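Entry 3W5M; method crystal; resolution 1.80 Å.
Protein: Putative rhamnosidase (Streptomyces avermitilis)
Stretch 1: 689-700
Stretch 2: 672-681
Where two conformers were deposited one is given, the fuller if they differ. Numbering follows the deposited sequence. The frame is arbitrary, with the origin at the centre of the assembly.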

# COMPACT_ATOMS: atom_id res chain seq x y z
N GLY A 689 14.59 1.76 12.38
CA GLY A 689 15.07 2.97 13.01
C GLY A 689 14.27 4.23 12.75
O GLY A 689 13.13 4.21 12.26
N ASN A 690 14.89 5.35 13.12
CA ASN A 690 14.34 6.69 12.90
C ASN A 690 15.47 7.71 12.77
O ASN A 690 16.64 7.38 13.01
CB ASN A 690 13.43 7.10 14.06
CG ASN A 690 14.13 7.10 15.40
OD1 ASN A 690 14.99 7.95 15.68
ND2 ASN A 690 13.76 6.15 16.26
N GLY A 691 15.13 8.94 12.41
CA GLY A 691 16.13 10.03 12.35
C GLY A 691 17.12 9.94 11.21
O GLY A 691 18.24 10.48 11.30
N VAL A 692 16.71 9.32 10.11
CA VAL A 692 17.57 9.10 8.98
C VAL A 692 17.32 10.11 7.88
O VAL A 692 16.20 10.20 7.33
CB VAL A 692 17.37 7.68 8.40
CG1 VAL A 692 18.09 7.51 7.07
CG2 VAL A 692 17.77 6.64 9.43
N ALA A 693 18.39 10.82 7.50
CA ALA A 693 18.36 11.74 6.35
C ALA A 693 17.85 11.15 5.05
O ALA A 693 18.34 10.12 4.60
CB ALA A 693 19.75 12.32 6.12
N GLY A 694 16.90 11.85 4.42
CA GLY A 694 16.32 11.45 3.14
C GLY A 694 15.17 10.46 3.35
O GLY A 694 14.45 10.14 2.40
N TRP A 695 15.02 9.98 4.57
CA TRP A 695 13.95 9.05 4.93
C TRP A 695 12.97 9.86 5.80
O TRP A 695 11.95 10.32 5.29
CB TRP A 695 14.52 7.77 5.62
CG TRP A 695 14.77 6.66 4.60
CD1 TRP A 695 14.03 5.49 4.45
CD2 TRP A 695 15.73 6.65 3.54
NE1 TRP A 695 14.51 4.76 3.40
CE2 TRP A 695 15.55 5.45 2.81
CE3 TRP A 695 16.77 7.52 3.15
CZ2 TRP A 695 16.34 5.11 1.71
CZ3 TRP A 695 17.56 7.18 2.06
CH2 TRP A 695 17.34 5.99 1.35
N GLY A 696 13.32 10.12 7.05
CA GLY A 696 12.51 10.92 7.96
C GLY A 696 12.09 12.24 7.36
O GLY A 696 11.01 12.77 7.71
N ASP A 697 12.89 12.77 6.42
CA ASP A 697 12.55 14.03 5.75
C ASP A 697 11.27 14.03 4.91
O ASP A 697 10.81 15.10 4.51
CB ASP A 697 13.74 14.53 4.94
CG ASP A 697 14.91 14.83 5.84
OD1 ASP A 697 14.87 15.88 6.53
OD2 ASP A 697 15.82 13.97 5.91
N ALA A 698 10.70 12.85 4.66
CA ALA A 698 9.40 12.76 4.03
C ALA A 698 8.36 13.59 4.76
O ALA A 698 7.43 14.10 4.13
CB ALA A 698 8.95 11.31 3.94
N GLY A 699 8.50 13.70 6.07
CA GLY A 699 7.62 14.55 6.91
C GLY A 699 7.58 16.03 6.52
O GLY A 699 6.63 16.73 6.86
N VAL A 700 8.63 16.50 5.83
CA VAL A 700 8.72 17.85 5.29
C VAL A 700 8.45 17.89 3.77
O VAL A 700 7.67 18.73 3.27
CB VAL A 700 10.14 18.45 5.54
CG1 VAL A 700 10.10 19.97 5.36
CG2 VAL A 700 10.67 18.03 6.90
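Stretch 2 672-681: QTSDGAFTDV

Stretch 2 lies on stretch 1 as an irregular loop joined to it by a single beta bridge, with water and the ring of Phe678 adding to the contact; the two stretches together bury 537 Å². The bridge pairs Asn690 with Thr679, whose CA atoms are 3.9 Å apart. Two backbone hydrogen bonds define it: Gly691 N donates to Phe678 O at 3.0 Å and 174°, and Asp680 N to Gly689 O at 2.9 Å and 162°. Since Gly691 pairs with Phe678 and Gly689 with Asp680, numbering rises in opposite senses, so the bridge is antiparallel.

Before it, stretch 2 makes a type I turn from Thr673 to Gly676; Ala677 then brings its CB to 3.4 Å from Asn690 OD1. Beyond the bridge, Asp680 points its CB toward stretch 1, and its OD1 lies 3.3 Å from Val692 CG2. Water 2 ties this corner together, donating to Phe678 O and Asp680 OD1 while accepting from Val692 N.

Phe678, chi1 m, sets its ring against the two glycines that follow Trp695 and Ala698. Gly699 CA sits over one face, 3.9 Å from the centroid and 23° off the normal, a CH-pi contact. An ideal CB on Gly699 would fall 2.2 Å from Phe678 CE2, a clash, so this approach depends on the bare glycine.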

# COMPACT_ATOMS: atom_id res chain seq x y z
N GLN A 672 5.83 9.60 14.92
CA GLN A 672 6.99 10.49 15.25
C GLN A 672 7.39 10.26 16.71
O GLN A 672 6.53 10.19 17.61
CB GLN A 672 6.66 11.95 14.96
CG GLN A 672 7.88 12.90 14.98
CD GLN A 672 7.52 14.31 14.53
OE1 GLN A 672 6.36 14.63 14.38
NE2 GLN A 672 8.53 15.16 14.29
N THR A 673 8.69 10.10 16.96
CA THR A 673 9.10 9.73 18.32
C THR A 673 8.98 10.92 19.24
O THR A 673 8.85 12.06 18.77
CB THR A 673 10.54 9.22 18.39
OG1 THR A 673 11.43 10.34 18.22
CG2 THR A 673 10.77 8.15 17.34
N SER A 674 9.01 10.65 20.55
CA SER A 674 8.82 11.68 21.57
C SER A 674 9.94 12.72 21.52
O SER A 674 9.76 13.81 22.01
CB SER A 674 8.75 11.08 22.96
OG SER A 674 9.96 10.39 23.29
N ASP A 675 11.09 12.39 20.94
CA ASP A 675 12.13 13.41 20.77
C ASP A 675 12.14 14.03 19.37
O ASP A 675 13.09 14.73 18.97
CB ASP A 675 13.50 12.90 21.24
CG ASP A 675 14.02 11.76 20.40
OD1 ASP A 675 13.22 10.96 19.89
OD2 ASP A 675 15.26 11.65 20.27
N GLY A 676 11.06 13.80 18.63
CA GLY A 676 10.80 14.52 17.36
C GLY A 676 11.36 13.88 16.11
O GLY A 676 11.37 14.50 15.03
N ALA A 677 11.85 12.64 16.21
CA ALA A 677 12.41 12.00 15.05
C ALA A 677 11.28 11.34 14.22
O ALA A 677 10.51 10.54 14.75
CB ALA A 677 13.46 10.96 15.46
N PHE A 678 11.21 11.67 12.93
CA PHE A 678 10.40 10.85 12.00
C PHE A 678 11.04 9.45 11.84
O PHE A 678 12.26 9.32 11.77
CB PHE A 678 10.28 11.56 10.66
CG PHE A 678 9.38 12.79 10.68
CD1 PHE A 678 8.04 12.68 11.10
CD2 PHE A 678 9.83 14.04 10.24
CE1 PHE A 678 7.20 13.79 11.11
CE2 PHE A 678 8.97 15.14 10.22
CZ PHE A 678 7.65 15.01 10.67
N THR A 679 10.20 8.41 11.76
CA THR A 679 10.64 7.00 11.63
C THR A 679 10.98 6.60 10.19
O THR A 679 10.65 7.31 9.23
CB THR A 679 9.55 6.05 12.19
OG1 THR A 679 8.29 6.38 11.56
CG2 THR A 679 9.40 6.22 13.72
N ASP A 680 11.69 5.47 10.03
CA ASP A 680 12.03 4.97 8.72
C ASP A 680 10.77 4.46 8.00
O ASP A 680 10.67 4.53 6.80
CB ASP A 680 13.05 3.82 8.83
CG ASP A 680 14.43 4.28 9.34
OD1 ASP A 680 14.67 5.52 9.45
OD2 ASP A 680 15.26 3.39 9.65
N VAL A 681 9.83 3.91 8.77
CA VAL A 681 8.55 3.47 8.18
C VAL A 681 7.38 4.00 8.99
O VAL A 681 7.47 4.17 10.21
CB VAL A 681 8.41 1.93 8.05
CG1 VAL A 681 9.46 1.36 7.09
CG2 VAL A 681 8.44 1.24 9.42
O HOH W 1 14.28 9.27 18.35
O HOH W 2 14.01 8.19 9.42
O HOH W 3 10.72 2.81 11.54